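PDB 3G85: transcriptional regulator (LacI family) from Clostridium acetobutylicum ATCC 824, which probably acts as a DNA-binding transcription factor of the LacI family, its core built like the periplasmic binding proteins. Local coordinates for residues L34-K37 / L38-N42; V256-I260 / N261-E265; K159-E162 / N163-I166; K147-I150 / E151-K155. All coordinates share one frame; numbering follows the deposited sequence.

Contact 1 of 4, residues L34-K37 / L38-N42; sequences LQSK and LAKQN
K37 and Q41, one helical turn apart, send side chains that cross each other at a slant. The lysine leaves the helix with CG anti to its own nitrogen (chi1 179°) and bends once, at chi2 (62°), which swings its chain across the glutamine side chain. Q41, one turn further on, lays its CG 3.3 Å from K37 O, so the aliphatic part of the glutamine rests against the last turn rather than being held clear of it. The ammonium group NZ does not end in this pair, for it is hydrogen-bonded to S254 on helix 245-260. On another flank K40 folds back through a bend at chi3 (-75°), placing CE 3.4 Å from S36 O and 3.8 Å from S36 OG. This is the C-terminal end of helix 27-40, the connecting helix of the beta-alpha-beta unit formed with strands 13-19 and 46-52. L34 and L38 occupy its buried side and reach V47 of the second strand and I253 of helix 245-260; between the two leucines, L38 CG sits 3.5 Å from L34 O. The backbone stays alpha-helical where L38 N bonds to L34 O (3.0 Å) and A39 N to Q35 O (3.0 Å). Further on the ladder slackens, and K40 N divides its hydrogen between S36 O at 3.3 Å and, more weakly, K37 O at 3.2 Å.

Contact 2 of 4, residues V256-I260 / N261-E265; sequences VEKLI and NRDIE
K258 and L259 turn their carbonyls toward R262, D263 and I264 as helix 245-260 comes to its end, and the backbone bonds follow the Schellman pattern. N261 N still makes a regular helical bond to E257 O. R262, with a positive phi of 61°, then reverses the chain: R262 N bonds to L259 O at 3.0 Å, while K258 O receives I264 N at 3.3 Å and, weakly, D263 N at 2.9 Å. Polar side chains add to this wrapping. N261 ND2 gives a nearly straight bond of 3.1 Å to the syn side of D263 OD2, the acceptor lying in the plane of the amide. R262 bends back at chi2 (-83°), so that the edge of its guanidinium faces L259 O, which lies in its plane, and NH1 makes a weak bond of 3.4 Å to it. The apolar contact is made by I264, which drapes CG1 across the helix end, 3.7 Å from K258 CB and 3.8 Å from L259 CD2. Carbonyls of the final turn, which have no further helical N-H to receive, are thus supplied by the loop: K258 O and L259 O each take one sound donor and one weak one, and the hydrophobic I264 covers the turn beside them.

Contact 3 of 4, residues K159-E162 / N163-I166; sequences KISE and NHII
H164 and N163 both reach S161 through their first torsions. The histidine sets CG beside its own nitrogen (chi1 -66°), and N163 takes the rarer position in which CG lies between the backbone N and the carbonyl carbon (chi1 71°). The first brings the imidazole under S161 CB in a CH-pi contact: the carbon stands over one ring face, 4.3 Å from the centroid and displaced toward the rim on the ND1 side. The second swings N163 OD1 back to 3.3 Å from S161 CB. The serine methylene is therefore touched by both an amide oxygen and a ring.

The backbone beneath is a type I turn. H164 N bonds to S161 O at 2.7 Å, meeting the oxygen from above the carbonyl plane, and a weak bond of 3.4 Å from I165 N to E162 O extends the turn by one residue. Water 1 links the ring to the backbone before it and would favour this rotation: it lies 2.8 Å from H164 ND1, accepts from S161 N at 3.0 Å and gives a weak bond to K159 O. On the inward side I160 and I165 cross at about a right angle, I160 CG2 lying 4.1 Å from I165 CG1.

The turn leads the chain from helix 140-155 into strand 165-167, an outermost strand of its mixed sheet. I166 pairs through its backbone with A132 and L134 of the adjacent parallel strand 131-134, I165 packs on L134, and I160 reaches back to F149 and C153 of the helix.

Contact 4 of 4, residues K147-I150 / E151-K155; sequences KGFI and ETCHK
From K147 to H154 the backbone is regular alpha-helix, with E151 N, T152 N, C153 N and H154 N bonded in turn to the carbonyls of K147, G148, F149 and I150. F149 and C153 form the inward pair. The phenylalanine has CG anti to its nitrogen (chi1 -178°), and C153 directs SG beside its own nitrogen (chi1 -79°); sulfur then rests over a ring face, 3.8 Å from the centroid and 19° off the normal. Its closest ring atom is F149 CZ, at 3.6 Å, so the sulfur lies toward the outer rim. F149 is also stacked with F193.

T152 doubles the grip on one carbonyl. Its OG1 donates to G148 O over a short 2.5 Å, in the carbonyl plane, while T152 N reaches the same oxygen from above that plane at 3.2 Å. The threonine is buried against E116, S119 and L120 of helix 111-124, and this local bond meets the need of its hydroxyl for an acceptor.

On the more exposed flank I150 and H154 lie side by side, pointing the same way, with I150 CG2 3.5 Å from H154 CE1. The imidazole also turns a face to I150 O, which sits 3.3 Å above its plane. E151 lays CG 3.4 Å from K147 O and carries OE1 onward to a hydrogen bond with Y112. The i to i+4 pairs are those of any alpha-helix; the Cys sulfur-aromatic contact lies on the inward face of helix 140-155, which connects strands 131-134 and 165-167 in a beta-alpha-beta unit.

The four contacts fall into two neighbourhoods, one in each half of the two-lobed fold. Contacts 1 and 2, with centres about 18 Å apart, close helices 27-40 and 245-260, and Q41 touches E257 where these helix ends meet. Contacts 4 and 3 follow one another along the chain, their centres about 12 Å apart, and take it from helix 140-155 to strand 165-167 at the margin of the mixed sheet. Between the groups, centres lie about 38 to 46 Å apart. Contact 2 comes last in sequence yet joins contact 1 beside the parallel sheet, a return of the chain to the first lobe consistent with the periplasmic-binding-protein architecture of LacI-type regulators.

Contact 1 of 4, residues L34-K37 / L38-N42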
loop_
_atom_site.group_PDB
_atom_site.type_symbol
_atom_site.label_atom_id
_atom_site.label_comp_id
_atom_site.label_asym_id
_atom_site.label_seq_id
_atom_site.Cartn_x
_atom_site.Cartn_y
_atom_site.Cartn_z
ATOM N N LEU A 34 -0.988 -15.260 -2.924
ATOM C CA LEU A 34 -1.759 -16.110 -3.852
ATOM C C LEU A 34 -1.261 -17.566 -3.861
ATOM O O LEU A 34 -2.081 -18.472 -3.748
ATOM C CB LEU A 34 -1.784 -15.554 -5.275
ATOM C CG LEU A 34 -2.487 -14.192 -5.468
ATOM C CD1 LEU A 34 -2.129 -13.699 -6.869
ATOM C CD2 LEU A 34 -4.010 -14.213 -5.215
ATOM N N GLN A 35 0.049 -17.773 -4.013
ATOM C CA GLN A 35 0.648 -19.125 -3.936
ATOM C C GLN A 35 0.171 -19.822 -2.646
ATOM O O GLN A 35 -0.230 -20.994 -2.651
ATOM C CB GLN A 35 2.199 -19.079 -4.033
ATOM C CG GLN A 35 2.783 -18.700 -5.458
ATOM C CD GLN A 35 4.321 -18.414 -5.480
ATOM O OE1 GLN A 35 5.001 -18.623 -6.505
ATOM N NE2 GLN A 35 4.862 -17.949 -4.354
ATOM N N SER A 36 0.173 -19.078 -1.545
ATOM C CA SER A 36 -0.106 -19.638 -0.236
ATOM C C SER A 36 -1.561 -20.044 -0.044
ATOM O O SER A 36 -1.862 -21.098 0.537
ATOM C CB SER A 36 0.334 -18.652 0.841
ATOM O OG SER A 36 -0.337 -18.925 2.026
ATOM N N LYS A 37 -2.456 -19.185 -0.520
ATOM C CA LYS A 37 -3.892 -19.423 -0.511
ATOM C C LYS A 37 -4.264 -20.630 -1.394
ATOM O O LYS A 37 -5.043 -21.493 -0.976
ATOM C CB LYS A 37 -4.623 -18.185 -1.028
ATOM C CG LYS A 37 -6.130 -18.325 -1.075
ATOM C CD LYS A 37 -6.686 -18.539 0.273
ATOM C CE LYS A 37 -8.191 -18.572 0.188
ATOM N NZ LYS A 37 -8.724 -18.822 1.543
ATOM N N LEU A 38 -3.721 -20.687 -2.604
ATOM C CA LEU A 38 -4.031 -21.807 -3.500
ATOM C C LEU A 38 -3.528 -23.161 -3.005
ATOM O O LEU A 38 -4.228 -24.186 -3.159
ATOM C CB LEU A 38 -3.523 -21.529 -4.906
ATOM C CG LEU A 38 -4.422 -20.460 -5.524
ATOM C CD1 LEU A 38 -3.880 -20.087 -6.866
ATOM C CD2 LEU A 38 -5.901 -20.921 -5.579
ATOM N N ALA A 39 -2.329 -23.159 -2.417
ATOM C CA ALA A 39 -1.734 -24.351 -1.822
ATOM C C ALA A 39 -2.607 -24.900 -0.713
ATOM O O ALA A 39 -2.661 -26.116 -0.520
ATOM C CB ALA A 39 -0.348 -24.064 -1.302
ATOM N N LYS A 40 -3.289 -24.017 0.015
ATOM C CA LYS A 40 -4.166 -24.439 1.106
ATOM C C LYS A 40 -5.493 -24.977 0.585
ATOM O O LYS A 40 -6.246 -25.607 1.328
ATOM C CB LYS A 40 -4.443 -23.291 2.067
ATOM C CG LYS A 40 -3.417 -23.138 3.184
ATOM C CD LYS A 40 -3.789 -21.970 4.095
ATOM C CE LYS A 40 -3.496 -20.616 3.432
ATOM N NZ LYS A 40 -3.943 -19.460 4.278
ATOM N N GLN A 41 -5.779 -24.712 -0.685
ATOM C CA GLN A 41 -7.063 -25.089 -1.280
ATOM C C GLN A 41 -6.866 -26.127 -2.370
ATOM O O GLN A 41 -7.727 -26.281 -3.236
ATOM C CB GLN A 41 -7.742 -23.867 -1.913
ATOM C CG GLN A 41 -8.088 -22.778 -0.959
ATOM C CD GLN A 41 -9.150 -21.886 -1.512
ATOM O OE1 GLN A 41 -9.381 -21.824 -2.734
ATOM N NE2 GLN A 41 -9.828 -21.180 -0.615
ATOM N N ASN A 42 -5.712 -26.787 -2.339
ATOM C CA ASN A 42 -5.319 -27.764 -3.350
ATOM C C ASN A 42 -5.429 -27.244 -4.799
ATOM O O ASN A 42 -5.900 -27.939 -5.706
ATOM C CB ASN A 42 -6.082 -29.090 -3.145
ATOM C CG ASN A 42 -5.411 -30.274 -3.848
ATOM O OD1 ASN A 42 -6.076 -31.248 -4.186
ATOM N ND2 ASN A 42 -4.094 -30.185 -4.078
#

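Contact 2 of 4, residues V256-I260 / N261-E265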
loop_
_atom_site.group_PDB
_atom_site.type_symbol
_atom_site.label_atom_id
_atom_site.label_comp_id
_atom_site.label_asym_id
_atom_site.label_seq_id
_atom_site.Cartn_x
_atom_site.Cartn_y
_atom_site.Cartn_z
ATOM N N VAL A 256 -13.692 -14.364 -4.711
ATOM C CA VAL A 256 -13.926 -14.866 -6.058
ATOM C C VAL A 256 -14.746 -16.178 -6.079
ATOM O O VAL A 256 -15.752 -16.289 -6.789
ATOM C CB VAL A 256 -12.586 -15.049 -6.803
ATOM C CG1 VAL A 256 -12.720 -16.082 -7.941
ATOM C CG2 VAL A 256 -12.158 -13.691 -7.328
ATOM N N GLU A 257 -14.306 -17.139 -5.289
ATOM C CA GLU A 257 -14.933 -18.439 -5.154
ATOM C C GLU A 257 -16.393 -18.293 -4.705
ATOM O O GLU A 257 -17.280 -18.906 -5.284
ATOM C CB GLU A 257 -14.119 -19.236 -4.147
ATOM C CG GLU A 257 -14.706 -20.534 -3.657
ATOM C CD GLU A 257 -13.616 -21.519 -3.239
ATOM O OE1 GLU A 257 -12.476 -21.086 -2.908
ATOM O OE2 GLU A 257 -13.907 -22.737 -3.267
ATOM N N LYS A 258 -16.636 -17.435 -3.713
ATOM C CA LYS A 258 -17.986 -17.257 -3.190
ATOM C C LYS A 258 -18.889 -16.516 -4.190
ATOM O O LYS A 258 -20.137 -16.720 -4.219
ATOM C CB LYS A 258 -17.895 -16.570 -1.839
ATOM C CG LYS A 258 -17.258 -17.488 -0.787
ATOM C CD LYS A 258 -16.952 -16.766 0.520
ATOM C CE LYS A 258 -16.173 -17.648 1.512
ATOM N NZ LYS A 258 -16.932 -18.908 1.853
ATOM N N LEU A 259 -18.282 -15.634 -4.989
ATOM C CA LEU A 259 -19.010 -14.939 -6.053
ATOM C C LEU A 259 -19.387 -15.889 -7.207
ATOM O O LEU A 259 -20.536 -15.897 -7.675
ATOM C CB LEU A 259 -18.236 -13.712 -6.547
ATOM C CG LEU A 259 -18.290 -12.503 -5.586
ATOM C CD1 LEU A 259 -17.107 -11.551 -5.914
ATOM C CD2 LEU A 259 -19.626 -11.781 -5.634
ATOM N N ILE A 260 -18.431 -16.700 -7.647
ATOM C CA ILE A 260 -18.676 -17.673 -8.725
ATOM C C ILE A 260 -19.747 -18.684 -8.307
ATOM O O ILE A 260 -20.651 -19.001 -9.084
ATOM C CB ILE A 260 -17.398 -18.485 -9.115
ATOM C CG1 ILE A 260 -16.255 -17.599 -9.639
ATOM C CG2 ILE A 260 -17.751 -19.562 -10.148
ATOM C CD1 ILE A 260 -16.638 -16.644 -10.660
ATOM N N ASN A 261 -19.623 -19.193 -7.089
ATOM C CA ASN A 261 -20.607 -20.119 -6.524
ATOM C C ASN A 261 -21.945 -19.439 -6.170
ATOM O O ASN A 261 -22.851 -20.115 -5.727
ATOM C CB ASN A 261 -20.040 -20.816 -5.278
ATOM C CG ASN A 261 -20.840 -22.081 -4.881
ATOM O OD1 ASN A 261 -21.157 -22.931 -5.731
ATOM N ND2 ASN A 261 -21.158 -22.208 -3.582
ATOM N N ARG A 262 -22.028 -18.119 -6.306
ATOM C CA ARG A 262 -23.231 -17.339 -5.950
ATOM C C ARG A 262 -23.679 -17.389 -4.476
ATOM O O ARG A 262 -24.866 -17.182 -4.162
ATOM C CB ARG A 262 -24.409 -17.728 -6.864
ATOM C CG ARG A 262 -24.118 -17.590 -8.374
ATOM C CD ARG A 262 -24.309 -16.157 -8.844
ATOM N NE ARG A 262 -24.429 -16.062 -10.304
ATOM C CZ ARG A 262 -23.402 -15.969 -11.159
ATOM N NH1 ARG A 262 -22.146 -15.964 -10.719
ATOM N NH2 ARG A 262 -23.632 -15.882 -12.467
ATOM N N ASP A 263 -22.764 -17.678 -3.563
ATOM C CA ASP A 263 -23.070 -17.513 -2.146
ATOM C C ASP A 263 -23.244 -16.017 -1.815
ATOM O O ASP A 263 -24.134 -15.627 -1.047
ATOM C CB ASP A 263 -21.961 -18.088 -1.269
ATOM C CG ASP A 263 -21.669 -19.542 -1.574
ATOM O OD1 ASP A 263 -22.630 -20.301 -1.754
ATOM O OD2 ASP A 263 -20.476 -19.926 -1.641
ATOM N N ILE A 264 -22.339 -15.193 -2.346
ATOM C CA ILE A 264 -22.354 -13.783 -2.022
ATOM C C ILE A 264 -22.617 -12.932 -3.260
ATOM O O ILE A 264 -22.532 -13.411 -4.383
ATOM C CB ILE A 264 -21.056 -13.321 -1.273
ATOM C CG1 ILE A 264 -19.824 -13.419 -2.190
ATOM C CG2 ILE A 264 -20.865 -14.110 0.061
ATOM C CD1 ILE A 264 -18.542 -12.782 -1.530
ATOM N N GLU A 265 -22.855 -11.656 -3.017
ATOM C CA GLU A 265 -23.256 -10.716 -4.010
ATOM C C GLU A 265 -22.383 -9.453 -3.928
ATOM O O GLU A 265 -21.669 -9.194 -2.931
ATOM C CB GLU A 265 -24.767 -10.413 -3.786
ATOM C CG GLU A 265 -25.447 -9.473 -4.707
ATOM C CD GLU A 265 -25.265 -9.838 -6.188
ATOM O OE1 GLU A 265 -26.161 -10.484 -6.754
ATOM O OE2 GLU A 265 -24.228 -9.472 -6.772
#

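Contact 3 of 4, residues K159-E162 / N163-I166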
loop_
_atom_site.group_PDB
_atom_site.type_symbol
_atom_site.label_atom_id
_atom_site.label_comp_id
_atom_site.label_asym_id
_atom_site.label_seq_id
_atom_site.Cartn_x
_atom_site.Cartn_y
_atom_site.Cartn_z
ATOM N N LYS A 159 3.431 19.459 15.437
ATOM C CA LYS A 159 3.491 20.406 14.313
ATOM C C LYS A 159 4.062 19.714 13.073
ATOM O O LYS A 159 5.065 19.046 13.167
ATOM C CB LYS A 159 4.365 21.629 14.661
ATOM C CG LYS A 159 4.361 22.727 13.576
ATOM C CD LYS A 159 5.347 23.890 13.877
ATOM C CE LYS A 159 5.320 24.945 12.737
ATOM N NZ LYS A 159 6.513 25.890 12.741
ATOM N N ILE A 160 3.408 19.861 11.928
ATOM C CA ILE A 160 4.027 19.497 10.662
ATOM C C ILE A 160 4.011 20.698 9.754
ATOM O O ILE A 160 3.025 20.928 9.038
ATOM C CB ILE A 160 3.327 18.343 9.866
ATOM C CG1 ILE A 160 2.689 17.301 10.778
ATOM C CG2 ILE A 160 4.308 17.714 8.849
ATOM C CD1 ILE A 160 3.710 16.452 11.464
ATOM N N SER A 161 5.123 21.424 9.756
ATOM C CA SER A 161 5.339 22.539 8.839
ATOM C C SER A 161 5.308 22.039 7.398
ATOM O O SER A 161 5.853 20.975 7.089
ATOM C CB SER A 161 6.672 23.212 9.160
ATOM O OG SER A 161 6.822 23.357 10.578
ATOM N N GLU A 162 4.656 22.814 6.524
ATOM C CA GLU A 162 4.428 22.432 5.119
ATOM C C GLU A 162 5.724 22.189 4.368
ATOM O O GLU A 162 5.781 21.386 3.441
ATOM C CB GLU A 162 3.642 23.529 4.415
ATOM C CG GLU A 162 3.020 23.105 3.099
ATOM C CD GLU A 162 2.315 24.264 2.417
ATOM O OE1 GLU A 162 2.031 25.285 3.112
ATOM O OE2 GLU A 162 2.059 24.156 1.193
ATOM N N ASN A 163 6.774 22.890 4.774
ATOM C CA ASN A 163 8.052 22.706 4.136
ATOM C C ASN A 163 8.774 21.482 4.678
ATOM O O ASN A 163 9.848 21.117 4.189
ATOM C CB ASN A 163 8.927 23.942 4.307
ATOM C CG ASN A 163 9.401 24.099 5.721
ATOM O OD1 ASN A 163 8.592 24.159 6.645
ATOM N ND2 ASN A 163 10.712 24.154 5.904
ATOM N N HIS A 164 8.200 20.836 5.688
ATOM C CA HIS A 164 8.777 19.566 6.160
ATOM C C HIS A 164 8.080 18.361 5.601
ATOM O O HIS A 164 8.218 17.288 6.129
ATOM C CB HIS A 164 8.812 19.478 7.679
ATOM C CG HIS A 164 9.739 20.464 8.301
ATOM N ND1 HIS A 164 9.757 20.713 9.657
ATOM C CD2 HIS A 164 10.679 21.270 7.750
ATOM C CE1 HIS A 164 10.678 21.626 9.917
ATOM N NE2 HIS A 164 11.251 21.978 8.777
ATOM N N ILE A 165 7.293 18.580 4.559
ATOM C CA ILE A 165 6.774 17.530 3.728
ATOM C C ILE A 165 7.608 17.582 2.446
ATOM O O ILE A 165 7.666 18.615 1.754
ATOM C CB ILE A 165 5.264 17.726 3.467
ATOM C CG1 ILE A 165 4.486 17.588 4.786
ATOM C CG2 ILE A 165 4.774 16.705 2.486
ATOM C CD1 ILE A 165 3.126 18.236 4.768
ATOM N N ILE A 166 8.309 16.486 2.172
ATOM C CA ILE A 166 9.288 16.438 1.091
ATOM C C ILE A 166 8.847 15.356 0.113
ATOM O O ILE A 166 8.654 14.193 0.528
ATOM C CB ILE A 166 10.700 16.092 1.654
ATOM C CG1 ILE A 166 11.130 17.131 2.703
ATOM C CG2 ILE A 166 11.732 15.951 0.561
ATOM C CD1 ILE A 166 12.384 16.762 3.482
HETATM O O HOH W 1 7.441 20.130 11.139
#

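Contact 4 of 4, residues K147-I150 / E151-K155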
loop_
_atom_site.group_PDB
_atom_site.type_symbol
_atom_site.label_atom_id
_atom_site.label_comp_id
_atom_site.label_asym_id
_atom_site.label_seq_id
_atom_site.Cartn_x
_atom_site.Cartn_y
_atom_site.Cartn_z
ATOM N N LYS A 147 -3.339 11.769 5.032
ATOM C CA LYS A 147 -4.333 12.561 5.757
ATOM C C LYS A 147 -4.481 12.034 7.172
ATOM O O LYS A 147 -4.516 12.818 8.126
ATOM C CB LYS A 147 -5.696 12.532 5.058
ATOM C CG LYS A 147 -5.724 13.146 3.647
ATOM C CD LYS A 147 -7.171 13.208 3.136
ATOM C CE LYS A 147 -7.277 14.037 1.864
ATOM N NZ LYS A 147 -8.271 13.339 0.989
ATOM N N GLY A 148 -4.521 10.706 7.317
ATOM C CA GLY A 148 -4.579 10.091 8.645
ATOM C C GLY A 148 -3.407 10.522 9.530
ATOM O O GLY A 148 -3.601 10.828 10.719
ATOM N N PHE A 149 -2.202 10.544 8.969
ATOM C CA PHE A 149 -1.022 10.971 9.713
ATOM C C PHE A 149 -1.080 12.474 10.061
ATOM O O PHE A 149 -0.916 12.853 11.217
ATOM C CB PHE A 149 0.290 10.677 8.947
ATOM C CG PHE A 149 1.526 11.060 9.715
ATOM C CD1 PHE A 149 1.954 10.269 10.769
ATOM C CD2 PHE A 149 2.247 12.233 9.406
ATOM C CE1 PHE A 149 3.093 10.589 11.502
ATOM C CE2 PHE A 149 3.388 12.600 10.159
ATOM C CZ PHE A 149 3.807 11.796 11.217
ATOM N N ILE A 150 -1.297 13.296 9.044
ATOM C CA ILE A 150 -1.255 14.755 9.153
ATOM C C ILE A 150 -2.339 15.290 10.111
ATOM O O ILE A 150 -2.029 16.039 11.040
ATOM C CB ILE A 150 -1.378 15.411 7.741
ATOM C CG1 ILE A 150 -0.186 15.036 6.850
ATOM C CG2 ILE A 150 -1.517 16.937 7.820
ATOM C CD1 ILE A 150 1.124 15.166 7.545
ATOM N N GLU A 151 -3.584 14.887 9.874
ATOM C CA GLU A 151 -4.719 15.268 10.723
ATOM C C GLU A 151 -4.566 14.801 12.164
ATOM O O GLU A 151 -4.929 15.522 13.098
ATOM C CB GLU A 151 -6.045 14.784 10.136
ATOM C CG GLU A 151 -6.420 15.506 8.814
ATOM C CD GLU A 151 -7.701 15.017 8.134
ATOM O OE1 GLU A 151 -8.538 14.320 8.757
ATOM O OE2 GLU A 151 -7.879 15.367 6.934
ATOM N N THR A 152 -4.037 13.590 12.350
ATOM C CA THR A 152 -3.829 13.063 13.678
ATOM C C THR A 152 -2.721 13.829 14.380
ATOM O O THR A 152 -2.770 14.031 15.604
ATOM C CB THR A 152 -3.581 11.525 13.661
ATOM O OG1 THR A 152 -4.691 10.873 13.000
ATOM C CG2 THR A 152 -3.420 10.976 15.069
ATOM N N CYS A 153 -1.723 14.265 13.621
ATOM C CA CYS A 153 -0.659 15.058 14.222
ATOM C C CYS A 153 -1.242 16.376 14.735
ATOM O O CYS A 153 -0.970 16.755 15.869
ATOM C CB CYS A 153 0.469 15.330 13.238
ATOM S SG CYS A 153 1.581 13.924 13.057
ATOM N N HIS A 154 -2.017 17.054 13.890
ATOM C CA HIS A 154 -2.689 18.315 14.269
ATOM C C HIS A 154 -3.548 18.146 15.535
ATOM O O HIS A 154 -3.516 19.004 16.416
ATOM C CB HIS A 154 -3.556 18.848 13.129
ATOM C CG HIS A 154 -2.790 19.196 11.878
ATOM N ND1 HIS A 154 -3.412 19.418 10.663
ATOM C CD2 HIS A 154 -1.459 19.351 11.652
ATOM C CE1 HIS A 154 -2.498 19.711 9.749
ATOM N NE2 HIS A 154 -1.305 19.665 10.323
ATOM N N LYS A 155 -4.306 17.047 15.626
ATOM C CA LYS A 155 -5.133 16.760 16.801
ATOM C C LYS A 155 -4.337 16.519 18.062
ATOM O O LYS A 155 -4.852 16.730 19.165
ATOM C CB LYS A 155 -6.057 15.583 16.535
ATOM C CG LYS A 155 -7.098 15.960 15.536
ATOM C CD LYS A 155 -7.959 14.821 15.086
ATOM C CE LYS A 155 -8.794 15.331 13.925
ATOM N NZ LYS A 155 -10.004 14.504 13.667
#